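Local atomic coordinates of diguanylate cyclase/phosphodiesterase (Caldicellulosiruptor saccharolyticus, PDB entry 3MTK), a protein that probably hydrolyses cyclic di-GMP as the full-length protein, of which this chain is the GGDEF domain, related in fold to nucleotide cyclases. Residues Leu15-Leu21 with Lys79-Ile83; Cys34-Tyr38 with Ile91-Glu95; Ile125-Gln129 with Arg142-Leu146. Numbering follows the deposited sequence.

Contact 1: residues Leu15-Leu21 with Lys79-Ile83; sequences LPNKNSL and KAFKI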
loop_
_atom_site.group_PDB
_atom_site.type_symbol
_atom_site.label_atom_id
_atom_site.label_comp_id
_atom_site.label_asym_id
_atom_site.label_seq_id
_atom_site.Cartn_x
_atom_site.Cartn_y
_atom_site.Cartn_z
ATOM N N LEU A 15 5.261 10.571 -1.850
ATOM C CA LEU A 15 4.500 10.039 -0.732
ATOM C C LEU A 15 5.425 9.887 0.463
ATOM O O LEU A 15 6.643 9.772 0.308
ATOM C CB LEU A 15 3.913 8.665 -1.085
ATOM C CG LEU A 15 2.447 8.602 -1.517
ATOM C CD1 LEU A 15 2.094 9.838 -2.322
ATOM C CD2 LEU A 15 2.214 7.341 -2.327
ATOM N N PRO A 16 4.862 9.918 1.677
ATOM C CA PRO A 16 5.722 9.757 2.850
ATOM C C PRO A 16 6.259 8.319 2.813
ATOM O O PRO A 16 5.576 7.415 2.319
ATOM C CB PRO A 16 4.775 10.038 4.022
ATOM C CG PRO A 16 3.396 9.797 3.459
ATOM C CD PRO A 16 3.490 10.300 2.051
ATOM N N ASN A 17 7.470 8.101 3.320
ATOM C CA ASN A 17 8.074 6.767 3.279
ATOM C C ASN A 17 7.802 5.895 4.500
ATOM O O ASN A 17 6.856 6.139 5.249
ATOM C CB ASN A 17 9.580 6.885 3.046
ATOM C CG ASN A 17 10.293 7.592 4.178
ATOM O OD1 ASN A 17 11.482 7.893 4.083
ATOM N ND2 ASN A 17 9.577 7.857 5.253
ATOM N N LYS A 18 8.630 4.873 4.701
ATOM C CA LYS A 18 8.420 3.973 5.826
ATOM C C LYS A 18 8.703 4.604 7.196
ATOM O O LYS A 18 8.116 4.203 8.199
ATOM C CB LYS A 18 9.238 2.693 5.647
ATOM C CG LYS A 18 8.927 1.652 6.702
ATOM C CD LYS A 18 9.772 0.398 6.566
ATOM C CE LYS A 18 9.323 -0.475 5.402
ATOM N NZ LYS A 18 9.888 -1.866 5.495
ATOM N N ASN A 19 9.590 5.589 7.249
ATOM C CA ASN A 19 9.878 6.252 8.521
ATOM C C ASN A 19 8.638 7.036 8.967
ATOM O O ASN A 19 8.242 6.999 10.140
ATOM C CB ASN A 19 11.064 7.209 8.383
ATOM C CG ASN A 19 12.377 6.480 8.203
ATOM O OD1 ASN A 19 12.601 5.436 8.809
ATOM N ND2 ASN A 19 13.262 7.037 7.380
ATOM N N SER A 20 8.033 7.744 8.018
ATOM C CA SER A 20 6.837 8.517 8.288
ATOM C C SER A 20 5.715 7.575 8.688
ATOM O O SER A 20 4.912 7.900 9.557
ATOM C CB SER A 20 6.445 9.320 7.054
ATOM O OG SER A 20 7.531 10.134 6.637
ATOM N N LEU A 21 5.666 6.401 8.062
ATOM C CA LEU A 21 4.642 5.415 8.397
ATOM C C LEU A 21 4.793 5.028 9.861
ATOM O O LEU A 21 3.803 4.877 10.580
ATOM C CB LEU A 21 4.786 4.147 7.540
ATOM C CG LEU A 21 3.940 2.944 7.987
ATOM C CD1 LEU A 21 2.470 3.333 7.973
ATOM C CD2 LEU A 21 4.170 1.748 7.073
ATOM N N LYS A 79 -4.171 7.986 5.072
ATOM C CA LYS A 79 -2.797 8.243 4.656
ATOM C C LYS A 79 -2.251 7.161 3.740
ATOM O O LYS A 79 -2.558 5.976 3.899
ATOM C CB LYS A 79 -1.895 8.360 5.887
ATOM C CG LYS A 79 -2.171 9.573 6.752
ATOM C CD LYS A 79 -1.823 10.861 6.016
ATOM C CE LYS A 79 -0.331 10.934 5.688
ATOM N NZ LYS A 79 0.097 12.280 5.187
ATOM N N ALA A 80 -1.430 7.583 2.784
ATOM C CA ALA A 80 -0.818 6.673 1.828
ATOM C C ALA A 80 0.694 6.861 1.881
ATOM O O ALA A 80 1.177 7.992 1.919
ATOM C CB ALA A 80 -1.339 6.965 0.430
ATOM N N PHE A 81 1.438 5.754 1.885
ATOM C CA PHE A 81 2.897 5.813 1.947
ATOM C C PHE A 81 3.580 4.907 0.937
ATOM O O PHE A 81 3.000 3.915 0.479
ATOM C CB PHE A 81 3.386 5.405 3.340
ATOM C CG PHE A 81 2.579 5.984 4.460
ATOM C CD1 PHE A 81 1.342 5.442 4.801
ATOM C CD2 PHE A 81 3.040 7.087 5.165
ATOM C CE1 PHE A 81 0.577 5.991 5.827
ATOM C CE2 PHE A 81 2.280 7.649 6.195
ATOM C CZ PHE A 81 1.048 7.098 6.525
ATOM N N LYS A 82 4.819 5.249 0.595
ATOM C CA LYS A 82 5.615 4.433 -0.313
ATOM C C LYS A 82 6.729 3.890 0.568
ATOM O O LYS A 82 7.646 4.624 0.935
ATOM C CB LYS A 82 6.207 5.268 -1.446
ATOM C CG LYS A 82 7.073 4.454 -2.409
ATOM C CD LYS A 82 6.234 3.504 -3.268
ATOM C CE LYS A 82 7.097 2.553 -4.101
ATOM N NZ LYS A 82 8.170 3.223 -4.898
ATOM N N ILE A 83 6.653 2.605 0.905
ATOM C CA ILE A 83 7.632 2.005 1.796
ATOM C C ILE A 83 8.623 1.026 1.184
ATOM O O ILE A 83 9.530 0.553 1.858
ATOM C CB ILE A 83 6.913 1.301 2.956
ATOM C CG1 ILE A 83 5.966 0.231 2.409
ATOM C CG2 ILE A 83 6.121 2.324 3.766
ATOM C CD1 ILE A 83 5.198 -0.491 3.486
#
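Phe81 lies beneath the start of helix 18-30, one face of its ring covered by Leu21, with Pro16 close by. Leu21 CD1 makes a CH-pi contact, 4.1 Å from the centroid of the Phe81 ring and 20° off its normal, while Pro16 CG comes within 3.2 Å of Phe81 CD2. The backbones run side by side in the same direction, with Pro16, Asn17 and Lys18 facing Phe81, Lys82 and Ile83 in turn. Lys82 N donates a hydrogen bond to Pro16 O (2.9 Å), and a CA-H...O contact from Asn17 CA to Lys82 O (3.2 Å) continues the pairing. Upstream, Leu15 CG rests 3.7 Å from Ala80 O. Asn17 is the N-cap residue, and Leu21 N to Asn17 O (3.1 Å) closes the first helical turn; there Ile83 CG2 touches both Lys18 CB (3.7 Å) and Leu21 CD2 (3.9 Å). Leu15, Pro16 and Asn17 form the LPN of the DxLTxLPN sequence found in GGDEF domains, here laid along the edge strand as a link into the helix. Strand 79-84 is outermost in the sheet: Phe81 bonds through its backbone to Ala89 of strand 87-93, whereas Lys82 turns its amide to the LPN segment. Leu21 and Phe81 also pack on Ile91 of strand 87-93, and Leu15 reaches Ser67 and Lys71 of helix 56-74.

Contact 2: residues Cys34-Tyr38 with Ile91-Glu95; sequences CIDTY and ICKSE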
loop_
_atom_site.group_PDB
_atom_site.type_symbol
_atom_site.label_atom_id
_atom_site.label_comp_id
_atom_site.label_asym_id
_atom_site.label_seq_id
_atom_site.Cartn_x
_atom_site.Cartn_y
_atom_site.Cartn_z
ATOM N N CYS A 34 -9.086 2.902 18.154
ATOM C CA CYS A 34 -8.670 3.016 16.772
ATOM C C CYS A 34 -9.856 2.480 15.977
ATOM O O CYS A 34 -9.723 1.541 15.195
ATOM C CB CYS A 34 -7.427 2.162 16.538
ATOM S SG CYS A 34 -6.022 2.641 17.571
ATOM N N ILE A 35 -11.015 3.094 16.219
ATOM C CA ILE A 35 -12.283 2.740 15.583
ATOM C C ILE A 35 -12.104 2.006 14.265
ATOM O O ILE A 35 -12.251 2.580 13.185
ATOM C CB ILE A 35 -13.164 4.005 15.353
ATOM C CG1 ILE A 35 -14.391 3.654 14.503
ATOM C CG2 ILE A 35 -12.341 5.106 14.687
ATOM C CD1 ILE A 35 -15.184 2.467 15.009
ATOM N N ASP A 36 -11.806 0.719 14.367
ATOM C CA ASP A 36 -11.590 -0.097 13.189
ATOM C C ASP A 36 -10.779 0.674 12.153
ATOM O O ASP A 36 -11.282 1.091 11.103
ATOM C CB ASP A 36 -12.927 -0.551 12.623
ATOM C CG ASP A 36 -13.661 -1.476 13.577
ATOM O OD1 ASP A 36 -12.985 -2.305 14.223
ATOM O OD2 ASP A 36 -14.903 -1.388 13.680
ATOM N N THR A 37 -9.512 0.877 12.494
ATOM C CA THR A 37 -8.561 1.571 11.649
ATOM C C THR A 37 -7.618 0.461 11.225
ATOM O O THR A 37 -7.217 -0.358 12.051
ATOM C CB THR A 37 -7.781 2.614 12.452
ATOM O OG1 THR A 37 -8.701 3.427 13.187
ATOM C CG2 THR A 37 -6.971 3.490 11.525
ATOM N N TYR A 38 -7.262 0.422 9.951
ATOM C CA TYR A 38 -6.387 -0.638 9.484
ATOM C C TYR A 38 -5.117 -0.198 8.776
ATOM O O TYR A 38 -5.058 0.867 8.164
ATOM C CB TYR A 38 -7.149 -1.572 8.535
ATOM C CG TYR A 38 -8.371 -2.230 9.127
ATOM C CD1 TYR A 38 -9.540 -1.504 9.356
ATOM C CD2 TYR A 38 -8.358 -3.583 9.461
ATOM C CE1 TYR A 38 -10.664 -2.110 9.908
ATOM C CE2 TYR A 38 -9.478 -4.198 10.012
ATOM C CZ TYR A 38 -10.624 -3.455 10.232
ATOM O OH TYR A 38 -11.730 -4.063 10.774
ATOM N N ILE A 91 -3.081 3.846 5.873
ATOM C CA ILE A 91 -3.619 3.875 7.222
ATOM C C ILE A 91 -5.042 4.297 6.931
ATOM O O ILE A 91 -5.253 5.345 6.322
ATOM C CB ILE A 91 -3.013 4.978 8.093
ATOM C CG1 ILE A 91 -1.494 4.818 8.198
ATOM C CG2 ILE A 91 -3.674 4.949 9.461
ATOM C CD1 ILE A 91 -1.050 3.573 8.886
ATOM N N CYS A 92 -6.022 3.502 7.336
ATOM C CA CYS A 92 -7.399 3.886 7.072
ATOM C C CYS A 92 -8.386 3.429 8.127
ATOM O O CYS A 92 -8.274 2.334 8.677
ATOM C CB CYS A 92 -7.853 3.344 5.719
ATOM S SG CYS A 92 -8.214 1.591 5.750
ATOM N N LYS A 93 -9.355 4.292 8.401
ATOM C CA LYS A 93 -10.412 3.990 9.355
ATOM C C LYS A 93 -11.574 3.559 8.471
ATOM O O LYS A 93 -11.947 4.277 7.546
ATOM C CB LYS A 93 -10.777 5.244 10.157
ATOM C CG LYS A 93 -11.070 6.464 9.289
ATOM C CD LYS A 93 -11.411 7.689 10.120
ATOM C CE LYS A 93 -11.839 8.846 9.233
ATOM N NZ LYS A 93 -12.152 10.067 10.024
ATOM N N SER A 94 -12.133 2.381 8.730
ATOM C CA SER A 94 -13.236 1.903 7.908
ATOM C C SER A 94 -14.105 0.849 8.577
ATOM O O SER A 94 -13.607 -0.150 9.102
ATOM C CB SER A 94 -12.696 1.348 6.590
ATOM O OG SER A 94 -11.936 2.331 5.911
ATOM N N GLU A 95 -15.414 1.087 8.545
ATOM C CA GLU A 95 -16.378 0.171 9.134
ATOM C C GLU A 95 -16.331 -1.150 8.375
ATOM O O GLU A 95 -16.393 -2.225 8.973
ATOM C CB GLU A 95 -17.778 0.788 9.079
ATOM C CG GLU A 95 -17.930 2.016 9.974
ATOM C CD GLU A 95 -19.308 2.650 9.891
ATOM O OE1 GLU A 95 -19.590 3.565 10.699
ATOM O OE2 GLU A 95 -20.105 2.241 9.019
#
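The backbones pair antiparallel over a short length; the end-to-end directions of 35-38 and 91-94 are 127° apart rather than near 180°, as both pieces include loop residues. Tyr38 and Cys92 form a hydrogen-bonded pair, joined by Tyr38 N to Cys92 O (2.5 Å, short) and Cys92 N to Tyr38 O (2.9 Å). Thr37 and Lys93 are the adjacent non-hydrogen-bonded pair, with CA atoms of Thr37 and Lys93 only 3.8 Å apart. Past the last bridge, Ser94 N still donates to Asp36 O (2.8 Å), although Asp36 has a positive phi of 41° and belongs to the loop leading into strand 37-44. Tyr38 and Cys92 share one face of the sheet, CB of Tyr38 lying 4.3 Å from SG of Cys92; there they meet Ile97 and Phe100 of helix 97-108. The edge of the Tyr38 ring approaches Ser94 O, with CE1 of Tyr38 at 3.6 Å. On the other face Thr37 CG2 lies 4.2 Å from Ile91 CG2, and Ile91 packs against helix 18-30. Main-chain bonding thus carries most of this contact: the side chains add modest apolar packing at its inner end, and the carboxylate of Asp36 finds its partner in Gln129 instead.

Contact 3: residues Ile125-Gln129 with Arg142-Leu146; sequences IGAAQ and RRCDL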
loop_
_atom_site.group_PDB
_atom_site.type_symbol
_atom_site.label_atom_id
_atom_site.label_comp_id
_atom_site.label_asym_id
_atom_site.label_seq_id
_atom_site.Cartn_x
_atom_site.Cartn_y
_atom_site.Cartn_z
ATOM N N ILE A 125 -2.660 -7.670 -1.540
ATOM C CA ILE A 125 -2.871 -6.820 -0.388
ATOM C C ILE A 125 -2.898 -7.552 0.941
ATOM O O ILE A 125 -3.579 -8.565 1.091
ATOM C CB ILE A 125 -4.180 -6.021 -0.557
ATOM C CG1 ILE A 125 -3.962 -4.910 -1.583
ATOM C CG2 ILE A 125 -4.635 -5.453 0.767
ATOM C CD1 ILE A 125 -5.220 -4.095 -1.896
ATOM N N GLY A 126 -2.138 -7.023 1.893
ATOM C CA GLY A 126 -2.094 -7.588 3.224
ATOM C C GLY A 126 -2.569 -6.484 4.147
ATOM O O GLY A 126 -2.082 -5.350 4.059
ATOM N N ALA A 127 -3.524 -6.785 5.019
ATOM C CA ALA A 127 -4.040 -5.759 5.927
ATOM C C ALA A 127 -4.099 -6.228 7.378
ATOM O O ALA A 127 -4.180 -7.426 7.652
ATOM C CB ALA A 127 -5.425 -5.312 5.463
ATOM N N ALA A 128 -4.061 -5.281 8.309
ATOM C CA ALA A 128 -4.110 -5.635 9.723
ATOM C C ALA A 128 -4.790 -4.579 10.604
ATOM O O ALA A 128 -4.531 -3.381 10.480
ATOM C CB ALA A 128 -2.703 -5.909 10.228
ATOM N N GLN A 129 -5.670 -5.048 11.484
ATOM C CA GLN A 129 -6.396 -4.196 12.424
ATOM C C GLN A 129 -5.395 -3.492 13.336
ATOM O O GLN A 129 -4.682 -4.151 14.098
ATOM C CB GLN A 129 -7.321 -5.063 13.280
ATOM C CG GLN A 129 -8.207 -4.308 14.266
ATOM C CD GLN A 129 -9.588 -4.044 13.709
ATOM O OE1 GLN A 129 -10.265 -4.963 13.240
ATOM N NE2 GLN A 129 -10.018 -2.789 13.758
ATOM N N ARG A 142 4.933 -5.996 10.767
ATOM C CA ARG A 142 5.292 -7.392 10.586
ATOM C C ARG A 142 4.010 -8.151 10.285
ATOM O O ARG A 142 3.951 -8.946 9.354
ATOM C CB ARG A 142 5.938 -7.941 11.851
ATOM C CG ARG A 142 7.326 -7.412 12.096
ATOM C CD ARG A 142 7.899 -7.942 13.395
ATOM N NE ARG A 142 9.348 -7.757 13.434
ATOM C CZ ARG A 142 10.106 -7.984 14.500
ATOM N NH1 ARG A 142 9.556 -8.404 15.627
ATOM N NH2 ARG A 142 11.416 -7.799 14.433
ATOM N N ARG A 143 2.967 -7.880 11.059
ATOM C CA ARG A 143 1.705 -8.565 10.848
ATOM C C ARG A 143 1.134 -8.360 9.449
ATOM O O ARG A 143 0.558 -9.279 8.868
ATOM C CB ARG A 143 0.681 -8.118 11.869
ATOM C CG ARG A 143 -0.567 -8.968 11.833
ATOM C CD ARG A 143 -1.455 -8.588 12.973
ATOM N NE ARG A 143 -0.713 -8.608 14.224
ATOM C CZ ARG A 143 -1.125 -8.005 15.328
ATOM N NH1 ARG A 143 -2.272 -7.336 15.323
ATOM N NH2 ARG A 143 -0.396 -8.072 16.433
ATOM N N CYS A 144 1.280 -7.152 8.917
ATOM C CA CYS A 144 0.781 -6.854 7.585
ATOM C C CYS A 144 1.589 -7.628 6.581
ATOM O O CYS A 144 1.060 -8.175 5.614
ATOM C CB CYS A 144 0.912 -5.373 7.278
ATOM S SG CYS A 144 -0.653 -4.545 7.291
ATOM N N ASP A 145 2.888 -7.664 6.825
ATOM C CA ASP A 145 3.803 -8.355 5.955
ATOM C C ASP A 145 3.389 -9.814 5.806
ATOM O O ASP A 145 3.386 -10.347 4.696
ATOM C CB ASP A 145 5.220 -8.256 6.517
ATOM C CG ASP A 145 6.261 -8.760 5.549
ATOM O OD1 ASP A 145 6.405 -8.146 4.472
ATOM O OD2 ASP A 145 6.932 -9.769 5.858
ATOM N N LEU A 146 3.023 -10.448 6.920
ATOM C CA LEU A 146 2.620 -11.861 6.899
ATOM C C LEU A 146 1.378 -12.056 6.035
ATOM O O LEU A 146 1.297 -12.988 5.239
ATOM C CB LEU A 146 2.338 -12.364 8.317
ATOM C CG LEU A 146 2.964 -13.684 8.789
ATOM C CD1 LEU A 146 2.404 -14.023 10.180
ATOM C CD2 LEU A 146 2.665 -14.820 7.814
#
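Cys144 has the largest surface covered here, and its sulphur is the central point of the contact. SG of Cys144 lies 3.6 Å from Gly126 O, 3.6 Å from Ala128 N and 3.8 Å from Ala128 CB, resting on the strand backbone as well as on the methyl group. Ala128, the second most covered residue, points toward the helix and sits between Cys144 and Arg143, its CB 4.0 Å from Arg143 CD. That contact uses the aliphatic part of the arginine; the guanidinium extends past the strand end, NH1 of Arg143 remaining 4.2 Å from Gln129 O, and the side chain also packs on Phe162 and Ile166. The union is one of van der Waals fit, with small residues on the strand side. Gly126 explains much of the closeness: a CB there would fall 2.7 Å from Cys144 O, a clash, so its missing side chain leaves room for the helical backbone. Accordingly, the axes of strand 125-129 and helix 142-146 approach to 6.4 Å, their directions 140° apart. The helix runs back obliquely across the strand, as the connection of a beta-alpha-beta crossover, in which strand 123-129 leads through helix 137-154 to the adjacent parallel strand 159-163. Within the sheet, strand 123-129 lies between 37-44 and 159-163, Gly126 bonding through its backbone to Phe41 and Ala127 to Val160 and Phe162. Cys144 touches Phe41 on the helix 137-154 face, while Ala127 points to the opposite face and packs on Ile97 and Ile101 of helix 97-108.

The three contacts run across one mixed sheet. Contacts 1 and 2 have centres about 17 Å apart and join through strands 79-84 and 87-93: Lys79 O lies 3.0 Å from Ile91 N, a probable hydrogen bond, and Phe81 CE1 is 3.4 Å from Ile91 CG1. Contacts 2 and 3, centres about 14 Å apart, meet where Asp36 OD1 is 3.0 Å from Gln129 NE2. Contacts 1 and 3 do not touch, their nearest atoms being about 7 Å apart. The hairpin after Ile83 reads GFDRF at the GGDEF signature position, consistent with a degenerate cyclase site; its Arg87 forms a salt bridge with Asp145 of contact 3's helix.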